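Local coordinates for uncharacterized protein (Sinorhizobium meliloti, PDB 4DNH) that is of unknown function but, as a dihydrodipicolinate synthase family protein with a TIM-barrel fold, may act as an enzyme on a small molecule, at residues Ala30-Arg35 / Ala289-Gly294; Val36-Ala41 / Leu114-Ala119; Arg152-Ala157 / Pro185-Trp190; Asn259-Ile264 / Pro307-Ser312. All blocks are in the same frame, centred on the assembly; numbering follows the deposited sequence.

Contact 1. Residues Ala30-Arg35 / Ala289-Gly294; sequences AKAFSR and ALEALG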
loop_
_atom_site.group_PDB
_atom_site.type_symbol
_atom_site.label_atom_id
_atom_site.label_comp_id
_atom_site.label_asym_id
_atom_site.label_seq_id
_atom_site.Cartn_x
_atom_site.Cartn_y
_atom_site.Cartn_z
ATOM N N ALA A 30 -8.304 7.404 -15.571
ATOM C CA ALA A 30 -6.903 7.712 -15.244
ATOM C C ALA A 30 -6.299 8.789 -16.155
ATOM O O ALA A 30 -5.386 9.513 -15.749
ATOM C CB ALA A 30 -6.051 6.451 -15.266
ATOM N N LYS A 31 -6.821 8.898 -17.376
ATOM C CA LYS A 31 -6.352 9.901 -18.331
ATOM C C LYS A 31 -6.584 11.353 -17.876
ATOM O O LYS A 31 -5.929 12.268 -18.372
ATOM C CB LYS A 31 -6.940 9.646 -19.723
ATOM C CG LYS A 31 -6.146 8.625 -20.524
ATOM C CD LYS A 31 -7.038 7.790 -21.430
ATOM C CE LYS A 31 -7.333 8.483 -22.751
ATOM N NZ LYS A 31 -8.031 7.562 -23.689
ATOM N N ALA A 32 -7.497 11.558 -16.929
ATOM C CA ALA A 32 -7.709 12.883 -16.348
ATOM C C ALA A 32 -6.553 13.297 -15.430
ATOM O O ALA A 32 -6.434 14.474 -15.073
ATOM C CB ALA A 32 -9.038 12.936 -15.600
ATOM N N PHE A 33 -5.707 12.333 -15.054
ATOM C CA PHE A 33 -4.554 12.595 -14.180
ATOM C C PHE A 33 -3.285 12.889 -14.973
ATOM O O PHE A 33 -3.137 12.461 -16.124
ATOM C CB PHE A 33 -4.258 11.410 -13.243
ATOM C CG PHE A 33 -5.454 10.876 -12.505
ATOM C CD1 PHE A 33 -6.566 11.674 -12.244
ATOM C CD2 PHE A 33 -5.448 9.570 -12.040
ATOM C CE1 PHE A 33 -7.661 11.172 -11.561
ATOM C CE2 PHE A 33 -6.530 9.066 -11.347
ATOM C CZ PHE A 33 -7.639 9.870 -11.104
ATOM N N SER A 34 -2.368 13.607 -14.332
ATOM C CA SER A 34 -1.039 13.842 -14.867
ATOM C C SER A 34 -0.021 13.039 -14.072
ATOM O O SER A 34 1.169 13.367 -14.074
ATOM C CB SER A 34 -0.693 15.333 -14.809
ATOM O OG SER A 34 -0.741 15.835 -13.487
ATOM N N ARG A 35 -0.503 12.004 -13.378
ATOM C CA ARG A 35 0.348 11.092 -12.619
ATOM C C ARG A 35 -0.122 9.666 -12.829
ATOM O O ARG A 35 -1.290 9.452 -13.148
ATOM C CB ARG A 35 0.269 11.406 -11.125
ATOM C CG ARG A 35 0.763 12.784 -10.715
ATOM C CD ARG A 35 2.274 12.871 -10.733
ATOM N NE ARG A 35 2.731 14.208 -10.361
ATOM C CZ ARG A 35 2.915 15.203 -11.222
ATOM N NH1 ARG A 35 2.688 15.023 -12.518
ATOM N NH2 ARG A 35 3.326 16.385 -10.788
ATOM N N ALA A 289 -8.168 14.802 -6.171
ATOM C CA ALA A 289 -6.987 15.655 -6.150
ATOM C C ALA A 289 -6.064 15.397 -7.330
ATOM O O ALA A 289 -5.501 16.330 -7.886
ATOM C CB ALA A 289 -6.251 15.518 -4.831
ATOM N N LEU A 290 -5.914 14.142 -7.718
ATOM C CA LEU A 290 -5.149 13.811 -8.909
ATOM C C LEU A 290 -5.782 14.404 -10.168
ATOM O O LEU A 290 -5.080 14.710 -11.134
ATOM C CB LEU A 290 -4.998 12.297 -9.057
ATOM C CG LEU A 290 -4.072 11.584 -8.065
ATOM C CD1 LEU A 290 -4.299 10.086 -8.123
ATOM C CD2 LEU A 290 -2.608 11.904 -8.293
ATOM N N GLU A 291 -7.102 14.571 -10.158
ATOM C CA GLU A 291 -7.775 15.240 -11.260
ATOM C C GLU A 291 -7.404 16.722 -11.302
ATOM O O GLU A 291 -7.042 17.244 -12.359
ATOM C CB GLU A 291 -9.289 15.074 -11.180
ATOM C CG GLU A 291 -10.006 15.680 -12.382
ATOM C CD GLU A 291 -11.517 15.763 -12.221
ATOM O OE1 GLU A 291 -12.057 15.292 -11.197
ATOM O OE2 GLU A 291 -12.171 16.310 -13.133
ATOM N N ALA A 292 -7.496 17.392 -10.155
ATOM C CA ALA A 292 -7.118 18.805 -10.046
ATOM C C ALA A 292 -5.658 19.046 -10.474
ATOM O O ALA A 292 -5.383 19.973 -11.237
ATOM C CB ALA A 292 -7.370 19.324 -8.639
ATOM N N LEU A 293 -4.740 18.197 -10.003
ATOM C CA LEU A 293 -3.329 18.253 -10.405
ATOM C C LEU A 293 -3.151 18.099 -11.917
ATOM O O LEU A 293 -2.347 18.819 -12.528
ATOM C CB LEU A 293 -2.540 17.162 -9.701
ATOM C CG LEU A 293 -1.087 17.355 -9.275
ATOM C CD1 LEU A 293 -0.466 15.985 -9.058
ATOM C CD2 LEU A 293 -0.248 18.161 -10.247
ATOM N N GLY A 294 -3.892 17.157 -12.507
ATOM C CA GLY A 294 -3.902 16.933 -13.952
ATOM C C GLY A 294 -4.536 18.076 -14.735
ATOM O O GLY A 294 -4.280 18.236 -15.929
HETATM O O HOH W 1 -2.558 14.221 -11.796
#
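Phe33 lies face-on against Leu290, the centre of the tightly packed part of this contact. Leu290 CB stands 3.7 Å from the centroid of the Phe33 ring and 14° off the ring normal, a CH-pi contact displaced toward the rim, where Phe33 CD1 comes within 3.6 Å of Leu290 CB. Phe33 CG is anti to its own carbonyl carbon (chi1 -49°), beside the backbone N, and the ring lies against the helix. Leu290 CD1 touches the other rim of the ring, at CD2 and CE2. The main chains also come close: Ala32 O is 3.7 Å from Gly294 CA, and a CB built on Gly294 would fall only 2.3 Å from Ala32 O. A water links the two segments, accepting from Ser34 N at 2.6 Å and donating to Leu290 O at 2.7 Å. Leu293 CD1 lies over one face of the Arg35 guanidinium, whose NH1 donates to Ser34 O and whose NE is held by Ile264 O. The side of Ala32 and Glu291 is looser and partly exposed: Ala32 CB and Glu291 CG are 4.3 Å apart, and the carboxylate turns away to a salt bridge with Arg28. Leu293 also packs on Phe301 of helix 298-305. The arrangement belongs to the closure of a (beta/alpha)8 barrel, where a helix that follows the eighth strand, 283-294, packs on the loop that enters the first strand, 37-40.

Contact 2. Residues Val36-Ala41 / Leu114-Ala119; sequences VAFAAA and LIACGA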
loop_
_atom_site.group_PDB
_atom_site.type_symbol
_atom_site.label_atom_id
_atom_site.label_comp_id
_atom_site.label_asym_id
_atom_site.label_seq_id
_atom_site.Cartn_x
_atom_site.Cartn_y
_atom_site.Cartn_z
ATOM N N VAL A 36 0.783 8.702 -12.633
ATOM C CA VAL A 36 0.437 7.275 -12.507
ATOM C C VAL A 36 0.320 6.860 -11.031
ATOM O O VAL A 36 1.324 6.767 -10.307
ATOM C CB VAL A 36 1.466 6.373 -13.218
ATOM C CG1 VAL A 36 1.075 4.903 -13.090
ATOM C CG2 VAL A 36 1.582 6.762 -14.683
ATOM N N ALA A 37 -0.914 6.603 -10.597
ATOM C CA ALA A 37 -1.230 6.386 -9.189
ATOM C C ALA A 37 -1.853 5.030 -8.969
ATOM O O ALA A 37 -2.864 4.707 -9.593
ATOM C CB ALA A 37 -2.177 7.460 -8.698
ATOM N N PHE A 38 -1.249 4.251 -8.068
ATOM C CA PHE A 38 -1.790 2.979 -7.611
ATOM C C PHE A 38 -2.183 3.107 -6.156
ATOM O O PHE A 38 -1.481 3.745 -5.361
ATOM C CB PHE A 38 -0.707 1.905 -7.602
ATOM C CG PHE A 38 -0.314 1.396 -8.954
ATOM C CD1 PHE A 38 0.710 2.004 -9.666
ATOM C CD2 PHE A 38 -0.907 0.260 -9.474
ATOM C CE1 PHE A 38 1.097 1.510 -10.903
ATOM C CE2 PHE A 38 -0.515 -0.239 -10.703
ATOM C CZ PHE A 38 0.482 0.388 -11.422
ATOM N N ALA A 39 -3.270 2.447 -5.787
ATOM C CA ALA A 39 -3.501 2.171 -4.390
ATOM C C ALA A 39 -3.107 0.716 -4.083
ATOM O O ALA A 39 -3.481 -0.218 -4.807
ATOM C CB ALA A 39 -4.946 2.450 -4.036
ATOM N N ALA A 40 -2.310 0.521 -3.032
ATOM C CA ALA A 40 -2.034 -0.828 -2.546
ATOM C C ALA A 40 -3.249 -1.247 -1.723
ATOM O O ALA A 40 -3.517 -0.660 -0.675
ATOM C CB ALA A 40 -0.769 -0.852 -1.710
ATOM N N ALA A 41 -3.990 -2.248 -2.193
ATOM C CA ALA A 41 -5.313 -2.492 -1.652
ATOM C C ALA A 41 -5.329 -3.579 -0.582
ATOM O O ALA A 41 -4.606 -4.580 -0.674
ATOM C CB ALA A 41 -6.279 -2.841 -2.776
ATOM N N LEU A 114 -6.092 -0.776 -14.297
ATOM C CA LEU A 114 -4.643 -0.853 -14.175
ATOM C C LEU A 114 -4.290 -1.630 -12.897
ATOM O O LEU A 114 -4.857 -1.401 -11.827
ATOM C CB LEU A 114 -4.034 0.548 -14.162
ATOM C CG LEU A 114 -2.583 0.770 -13.677
ATOM C CD1 LEU A 114 -1.549 0.370 -14.726
ATOM C CD2 LEU A 114 -2.386 2.228 -13.271
ATOM N N ILE A 115 -3.348 -2.554 -13.018
ATOM C CA ILE A 115 -3.058 -3.508 -11.970
ATOM C C ILE A 115 -1.666 -4.073 -12.180
ATOM O O ILE A 115 -1.237 -4.308 -13.313
ATOM C CB ILE A 115 -4.143 -4.634 -11.882
ATOM C CG1 ILE A 115 -3.744 -5.711 -10.868
ATOM C CG2 ILE A 115 -4.444 -5.243 -13.258
ATOM C CD1 ILE A 115 -4.915 -6.434 -10.250
ATOM N N ALA A 116 -0.956 -4.262 -11.072
ATOM C CA ALA A 116 0.355 -4.879 -11.079
ATOM C C ALA A 116 0.453 -5.694 -9.807
ATOM O O ALA A 116 -0.092 -5.305 -8.762
ATOM C CB ALA A 116 1.454 -3.824 -11.145
ATOM N N CYS A 117 1.175 -6.803 -9.889
ATOM C CA CYS A 117 1.070 -7.851 -8.901
ATOM C C CYS A 117 2.377 -8.111 -8.208
ATOM O O CYS A 117 3.392 -8.342 -8.870
ATOM C CB CYS A 117 0.602 -9.125 -9.588
ATOM S SG CYS A 117 -0.903 -8.842 -10.540
ATOM N N GLY A 118 2.345 -8.101 -6.875
ATOM C CA GLY A 118 3.533 -8.353 -6.091
ATOM C C GLY A 118 4.078 -9.763 -6.230
ATOM O O GLY A 118 3.387 -10.745 -5.913
ATOM N N ALA A 119 5.328 -9.847 -6.685
ATOM C CA ALA A 119 6.047 -11.114 -6.841
ATOM C C ALA A 119 7.281 -11.122 -5.948
ATOM O O ALA A 119 8.093 -10.178 -5.963
ATOM C CB ALA A 119 6.451 -11.327 -8.290
#
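Phe38 and Leu114 meet inside the barrel, over the intervening strand 77-80, from segments that share no backbone hydrogen bond, the closest CA pair being Phe38 and Ile115 at 7.9 Å. Strand 37-40 bonds to Gly77 on one side and to Ala274 and Leu276 on the other. Contact is made through side chains, chiefly Phe38 and Leu114, the latter just before strand 115-119. Phe38 CG is anti to its carbonyl carbon (chi1 -74°), and the ring reaches toward strand 115-119 with CE2 and CZ leading. Leu114 CD2 covers one ring face, 4.2 Å from the centroid and 23° off the normal, while Leu114 CG lies 3.8 Å from Phe38 CE2. The two side chains cross at about a right angle, and Leu114 CG and CD2 meet Phe38 CE2 and CZ. Ala116, two residues on, presents CB 4.1 Å from Phe38 CE2, and Ile115 C lies at the ring edge near its plane. Val36 CG1 makes a more distant apolar contact with Leu114 CD2 at 4.4 Å. An alanine in place of Leu114 takes CG, CD1 and CD2 from the Phe38 ring and from Val36 CG1, and would probably leave a gap beside the ring. Ile115 points away and packs on Trp72 of helix 61-73 and on helix 93-108; Cys117 packs on helices 93-108 and 132-148. Leu114 and Ala116 also touch Arg152. With no polar bond between the segments, the contact depends on dispersion and on the fit of branched carbon to ring, as in a hydrophobic layer of a TIM-barrel interior.

Contact 3. Residues Arg152-Ala157 / Pro185-Trp190; sequences RIILMA and PVIIHW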
loop_
_atom_site.group_PDB
_atom_site.type_symbol
_atom_site.label_atom_id
_atom_site.label_comp_id
_atom_site.label_asym_id
_atom_site.label_seq_id
_atom_site.Cartn_x
_atom_site.Cartn_y
_atom_site.Cartn_z
ATOM N N ARG A 152 1.361 -7.901 -14.906
ATOM C CA ARG A 152 2.616 -7.174 -14.734
ATOM C C ARG A 152 3.057 -7.258 -13.257
ATOM O O ARG A 152 2.225 -7.339 -12.345
ATOM C CB ARG A 152 2.534 -5.732 -15.276
ATOM C CG ARG A 152 1.375 -4.869 -14.777
ATOM C CD ARG A 152 1.524 -3.397 -15.203
ATOM N NE ARG A 152 2.790 -2.802 -14.744
ATOM C CZ ARG A 152 3.086 -1.501 -14.749
ATOM N NH1 ARG A 152 4.268 -1.096 -14.304
ATOM N NH2 ARG A 152 2.215 -0.600 -15.189
ATOM N N ILE A 153 4.369 -7.272 -13.041
ATOM C CA ILE A 153 4.961 -7.591 -11.752
ATOM C C ILE A 153 5.428 -6.362 -10.983
ATOM O O ILE A 153 5.945 -5.410 -11.569
ATOM C CB ILE A 153 6.179 -8.528 -11.941
ATOM C CG1 ILE A 153 5.718 -9.955 -12.236
ATOM C CG2 ILE A 153 7.098 -8.520 -10.715
ATOM C CD1 ILE A 153 5.692 -10.268 -13.703
ATOM N N ILE A 154 5.216 -6.392 -9.671
ATOM C CA ILE A 154 5.886 -5.501 -8.742
ATOM C C ILE A 154 6.854 -6.405 -8.012
ATOM O O ILE A 154 6.435 -7.330 -7.322
ATOM C CB ILE A 154 4.935 -4.897 -7.701
ATOM C CG1 ILE A 154 3.942 -3.958 -8.370
ATOM C CG2 ILE A 154 5.734 -4.133 -6.648
ATOM C CD1 ILE A 154 2.765 -3.592 -7.493
ATOM N N LEU A 155 8.144 -6.165 -8.190
ATOM C CA LEU A 155 9.140 -7.086 -7.689
ATOM C C LEU A 155 9.460 -6.767 -6.232
ATOM O O LEU A 155 10.098 -5.758 -5.922
ATOM C CB LEU A 155 10.385 -7.056 -8.566
ATOM C CG LEU A 155 11.425 -8.139 -8.310
ATOM C CD1 LEU A 155 10.824 -9.511 -8.548
ATOM C CD2 LEU A 155 12.629 -7.913 -9.205
HETATM N N MSE A 156 8.992 -7.637 -5.345
HETATM C CA MSE A 156 9.081 -7.396 -3.909
HETATM C C MSE A 156 10.439 -7.764 -3.367
HETATM O O MSE A 156 11.164 -8.587 -3.961
HETATM C CB MSE A 156 7.963 -8.182 -3.230
HETATM C CG MSE A 156 6.639 -7.468 -3.499
HETATM SE SE MSE A 156 5.161 -8.497 -2.695
HETATM C CE MSE A 156 5.032 -7.558 -0.961
ATOM N N ALA A 157 10.798 -7.140 -2.248
ATOM C CA ALA A 157 12.038 -7.452 -1.554
ATOM C C ALA A 157 11.893 -8.819 -0.910
ATOM O O ALA A 157 10.779 -9.261 -0.636
ATOM C CB ALA A 157 12.349 -6.394 -0.515
ATOM N N PRO A 185 8.395 -4.892 -18.262
ATOM C CA PRO A 185 8.887 -3.969 -17.237
ATOM C C PRO A 185 8.246 -4.192 -15.870
ATOM O O PRO A 185 7.068 -4.520 -15.766
ATOM C CB PRO A 185 8.528 -2.598 -17.812
ATOM C CG PRO A 185 8.686 -2.794 -19.286
ATOM C CD PRO A 185 8.229 -4.208 -19.562
ATOM N N VAL A 186 9.060 -4.006 -14.845
ATOM C CA VAL A 186 8.769 -4.322 -13.462
ATOM C C VAL A 186 8.842 -3.034 -12.618
ATOM O O VAL A 186 9.511 -2.060 -13.001
ATOM C CB VAL A 186 9.816 -5.358 -12.992
ATOM C CG1 VAL A 186 10.417 -5.027 -11.630
ATOM C CG2 VAL A 186 9.245 -6.760 -13.035
ATOM N N ILE A 187 8.128 -3.014 -11.499
ATOM C CA ILE A 187 8.283 -1.965 -10.516
ATOM C C ILE A 187 8.992 -2.577 -9.314
ATOM O O ILE A 187 8.453 -3.470 -8.658
ATOM C CB ILE A 187 6.930 -1.394 -10.051
ATOM C CG1 ILE A 187 6.222 -0.681 -11.195
ATOM C CG2 ILE A 187 7.132 -0.448 -8.871
ATOM C CD1 ILE A 187 4.771 -0.373 -10.900
ATOM N N ILE A 188 10.202 -2.105 -9.040
ATOM C CA ILE A 188 11.008 -2.627 -7.952
ATOM C C ILE A 188 10.567 -2.003 -6.642
ATOM O O ILE A 188 10.355 -0.793 -6.536
ATOM C CB ILE A 188 12.511 -2.370 -8.181
ATOM C CG1 ILE A 188 13.021 -3.247 -9.327
ATOM C CG2 ILE A 188 13.305 -2.624 -6.903
ATOM C CD1 ILE A 188 14.500 -3.109 -9.612
ATOM N N HIS A 189 10.435 -2.841 -5.631
ATOM C CA HIS A 189 9.994 -2.365 -4.348
ATOM C C HIS A 189 11.074 -2.450 -3.294
ATOM O O HIS A 189 11.575 -3.528 -2.965
ATOM C CB HIS A 189 8.741 -3.102 -3.946
ATOM C CG HIS A 189 8.101 -2.573 -2.698
ATOM N ND1 HIS A 189 7.241 -3.299 -1.971
ATOM C CD2 HIS A 189 8.234 -1.344 -2.050
ATOM C CE1 HIS A 189 6.837 -2.577 -0.912
ATOM N NE2 HIS A 189 7.445 -1.380 -0.965
ATOM N N TRP A 190 11.458 -1.277 -2.792
ATOM C CA TRP A 190 12.327 -1.146 -1.635
ATOM C C TRP A 190 11.480 -0.861 -0.418
ATOM O O TRP A 190 11.071 0.275 -0.176
ATOM C CB TRP A 190 13.331 -0.036 -1.873
ATOM C CG TRP A 190 14.399 0.033 -0.819
ATOM C CD1 TRP A 190 14.502 -0.734 0.340
ATOM C CD2 TRP A 190 15.530 0.963 -0.763
ATOM N NE1 TRP A 190 15.593 -0.364 1.071
ATOM C CE2 TRP A 190 16.255 0.650 0.466
ATOM C CE3 TRP A 190 16.000 1.977 -1.584
ATOM C CZ2 TRP A 190 17.406 1.339 0.838
ATOM C CZ3 TRP A 190 17.160 2.664 -1.204
ATOM C CH2 TRP A 190 17.843 2.353 -0.020
HETATM O O HOH W 2 5.326 -3.617 -13.749
HETATM O O HOH W 3 12.709 -5.681 -4.631
#
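His189 meets Met156, a selenomethionine, at the edge of its imidazole, where Met156 CG lies near the ring plane. A second flat group, the Arg152 guanidinium, has a water in plane at its edge and Ile187 CD1 placed obliquely, 3.5 Å from Arg152 NH1. Arg152 CG stands between the backbone N and the carbonyl carbon (chi1 52°), and a bend at chi3 (-57°) turns NE out of the line of the chain. That water accepts from Arg152 NH1 at 2.8 Å and donates to both Ile153 O and Pro185 O, joining the segments beside the first backbone bond. NH1 also forms a salt bridge with Asp227. The strands are parallel, at 29° to each other, and exchange three bonds: Ile187 N to Ile153 O (3.2 Å), Leu155 N to Ile187 O (2.8 Å) and His189 N to Leu155 O (3.0 Å). A second water donates to Leu155 O and His189 O. Among the side chains, Ile153 CG2 meets Val186 CG2 at 3.6 Å, and Leu155 CB meets Val186 CG1 at 3.7 Å. Ile154 and Ile187 share one sheet face, Leu155 and Ile188 the opposite one. The segments are neighbouring barrel strands joined by a beta-alpha-beta crossover: Leu155, Val186 and Ile188 pack on helix 168-181, strand 115-119 pairs with Ile154 on one flank, and strand 226-232 follows on the other, contributing Ser232 to a weak bond with His189 NE2.

Contact 4. Residues Asn259-Ile264 / Pro307-Ser312; sequences NYAELI and PTVPLS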
loop_
_atom_site.group_PDB
_atom_site.type_symbol
_atom_site.label_atom_id
_atom_site.label_comp_id
_atom_site.label_asym_id
_atom_site.label_seq_id
_atom_site.Cartn_x
_atom_site.Cartn_y
_atom_site.Cartn_z
ATOM N N ASN A 259 4.422 11.789 3.375
ATOM C CA ASN A 259 4.864 12.921 2.556
ATOM C C ASN A 259 4.391 12.961 1.106
ATOM O O ASN A 259 4.873 13.786 0.319
ATOM C CB ASN A 259 6.374 12.943 2.586
ATOM C CG ASN A 259 6.894 13.250 3.962
ATOM O OD1 ASN A 259 6.540 14.273 4.541
ATOM N ND2 ASN A 259 7.692 12.344 4.521
ATOM N N TYR A 260 3.442 12.087 0.774
ATOM C CA TYR A 260 2.905 11.927 -0.579
ATOM C C TYR A 260 2.451 13.210 -1.302
ATOM O O TYR A 260 2.742 13.388 -2.489
ATOM C CB TYR A 260 1.780 10.885 -0.579
ATOM C CG TYR A 260 0.634 11.165 0.378
ATOM C CD1 TYR A 260 0.721 10.825 1.731
ATOM C CD2 TYR A 260 -0.552 11.751 -0.079
ATOM C CE1 TYR A 260 -0.331 11.082 2.604
ATOM C CE2 TYR A 260 -1.610 12.013 0.782
ATOM C CZ TYR A 260 -1.499 11.679 2.127
ATOM O OH TYR A 260 -2.561 11.942 2.986
ATOM N N ALA A 261 1.742 14.097 -0.612
ATOM C CA ALA A 261 1.256 15.325 -1.255
ATOM C C ALA A 261 2.412 16.162 -1.805
ATOM O O ALA A 261 2.395 16.534 -2.982
ATOM C CB ALA A 261 0.390 16.141 -0.305
ATOM N N GLU A 262 3.418 16.418 -0.954
ATOM C CA GLU A 262 4.617 17.172 -1.318
ATOM C C GLU A 262 5.381 16.518 -2.463
ATOM O O GLU A 262 5.831 17.208 -3.390
ATOM C CB GLU A 262 5.552 17.348 -0.108
ATOM C CG GLU A 262 6.782 18.200 -0.408
ATOM C CD GLU A 262 7.859 18.155 0.675
ATOM O OE1 GLU A 262 7.514 17.956 1.863
ATOM O OE2 GLU A 262 9.060 18.341 0.337
ATOM N N LEU A 263 5.532 15.197 -2.388
ATOM C CA LEU A 263 6.314 14.449 -3.371
ATOM C C LEU A 263 5.613 14.293 -4.717
ATOM O O LEU A 263 6.256 14.445 -5.764
ATOM C CB LEU A 263 6.720 13.084 -2.810
ATOM C CG LEU A 263 7.541 13.092 -1.512
ATOM C CD1 LEU A 263 7.497 11.731 -0.837
ATOM C CD2 LEU A 263 8.969 13.508 -1.799
ATOM N N ILE A 264 4.304 13.998 -4.692
ATOM C CA ILE A 264 3.503 13.860 -5.921
ATOM C C ILE A 264 3.472 15.174 -6.725
ATOM O O ILE A 264 3.725 15.169 -7.927
ATOM C CB ILE A 264 2.101 13.284 -5.636
ATOM C CG1 ILE A 264 2.230 11.861 -5.069
ATOM C CG2 ILE A 264 1.256 13.215 -6.898
ATOM C CD1 ILE A 264 0.957 11.279 -4.476
ATOM N N PRO A 307 -5.420 18.094 4.014
ATOM C CA PRO A 307 -6.188 17.630 5.190
ATOM C C PRO A 307 -6.110 16.106 5.486
ATOM O O PRO A 307 -6.301 15.665 6.627
ATOM C CB PRO A 307 -7.624 18.052 4.838
ATOM C CG PRO A 307 -7.448 19.222 3.909
ATOM C CD PRO A 307 -6.298 18.788 3.048
ATOM N N THR A 308 -5.823 15.313 4.466
ATOM C CA THR A 308 -5.662 13.890 4.655
ATOM C C THR A 308 -4.329 13.571 5.314
ATOM O O THR A 308 -4.212 12.584 6.036
ATOM C CB THR A 308 -5.733 13.138 3.314
ATOM O OG1 THR A 308 -4.558 13.438 2.548
ATOM C CG2 THR A 308 -6.995 13.531 2.530
ATOM N N VAL A 309 -3.327 14.404 5.059
ATOM C CA VAL A 309 -1.966 14.152 5.517
ATOM C C VAL A 309 -1.882 13.881 7.032
ATOM O O VAL A 309 -1.222 12.924 7.446
ATOM C CB VAL A 309 -0.998 15.271 5.047
ATOM C CG1 VAL A 309 0.358 15.158 5.737
ATOM C CG2 VAL A 309 -0.853 15.240 3.524
ATOM N N PRO A 310 -2.563 14.701 7.864
ATOM C CA PRO A 310 -2.495 14.373 9.286
ATOM C C PRO A 310 -3.110 13.000 9.576
ATOM O O PRO A 310 -2.561 12.251 10.367
ATOM C CB PRO A 310 -3.307 15.496 9.955
ATOM C CG PRO A 310 -3.206 16.631 9.016
ATOM C CD PRO A 310 -3.181 16.024 7.638
ATOM N N LEU A 311 -4.233 12.688 8.930
ATOM C CA LEU A 311 -4.897 11.399 9.060
ATOM C C LEU A 311 -3.934 10.283 8.688
ATOM O O LEU A 311 -3.784 9.307 9.424
ATOM C CB LEU A 311 -6.137 11.355 8.171
ATOM C CG LEU A 311 -6.705 9.962 7.852
ATOM C CD1 LEU A 311 -7.346 9.315 9.076
ATOM C CD2 LEU A 311 -7.694 10.068 6.691
ATOM N N SER A 312 -3.270 10.434 7.554
ATOM C CA SER A 312 -2.282 9.465 7.140
ATOM C C SER A 312 -1.130 9.255 8.154
ATOM O O SER A 312 -0.785 8.126 8.481
ATOM C CB SER A 312 -1.707 9.871 5.791
ATOM O OG SER A 312 -1.092 8.740 5.214
#
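Tyr260 reaches from helix 260-265 to helix 308-315, whose short axes are 11.4 Å apart at 124°, and places its hydroxyl against Thr308. Tyr260 CG sits between its backbone N and carbonyl carbon (chi1 56°), and the ring extends toward helix 308-315. Tyr260 OH donates to Thr308 OG1 at 2.5 Å, with OG1 at the ring edge and in its plane. Thr308 OG1 takes the same torsion class (chi1 70°), facing the tyrosine. Ser312 comes one turn later: its OG, anti to the backbone N, lies 3.6 Å from Tyr260 CE1 and is bound to Asp257 O. Val309 and the tyrosine slide past each other in opposite directions. Val309 CG2, anti to the carbonyl carbon and beside the backbone N, is the methyl that meets them, 3.9 Å from Tyr260 CZ and 4.1 Å from Ala261 CB. Ile278, Phe279 and Ile282 also touch the Tyr260 side chain. A phenylalanine in place of Tyr260 would probably leave Thr308 OG1 without this donor and remove the one hydrogen bond between the segments, which fixes the ring's outer end. Tyr260 OH donates a hydrogen bond to Thr308 OG1, which is also hydrogen-bonded to Leu305 O, and two buried hydroxyls are thereby satisfied in a largely apolar join between helices that flank the barrel.

All four contacts belong to one barrel domain. Contacts 2 and 3 lie in the same closed parallel sheet, centres about 10 Å apart, and are adjacent through neighbouring strands 115-119 (contact 2) and 153-155 (contact 3), where Cys117 N probably bonds Arg152 O and Ala119 O probably bonds Met156 N. Contact 1, about 17 Å from contact 2 between centres, meets it through Leu290 CD1 and Ala37 CB. Contact 4 lies about 16 Å from contact 1, joined by Arg35 NE and Ile264 O. Along the chain, contacts 2 and 3 follow in series and are nested within the loop closed by contact 1, while contact 4 crosses contact 1. Helix 283-294 thus packs on the first strand, and helix 260-265 bonds to the loop before it.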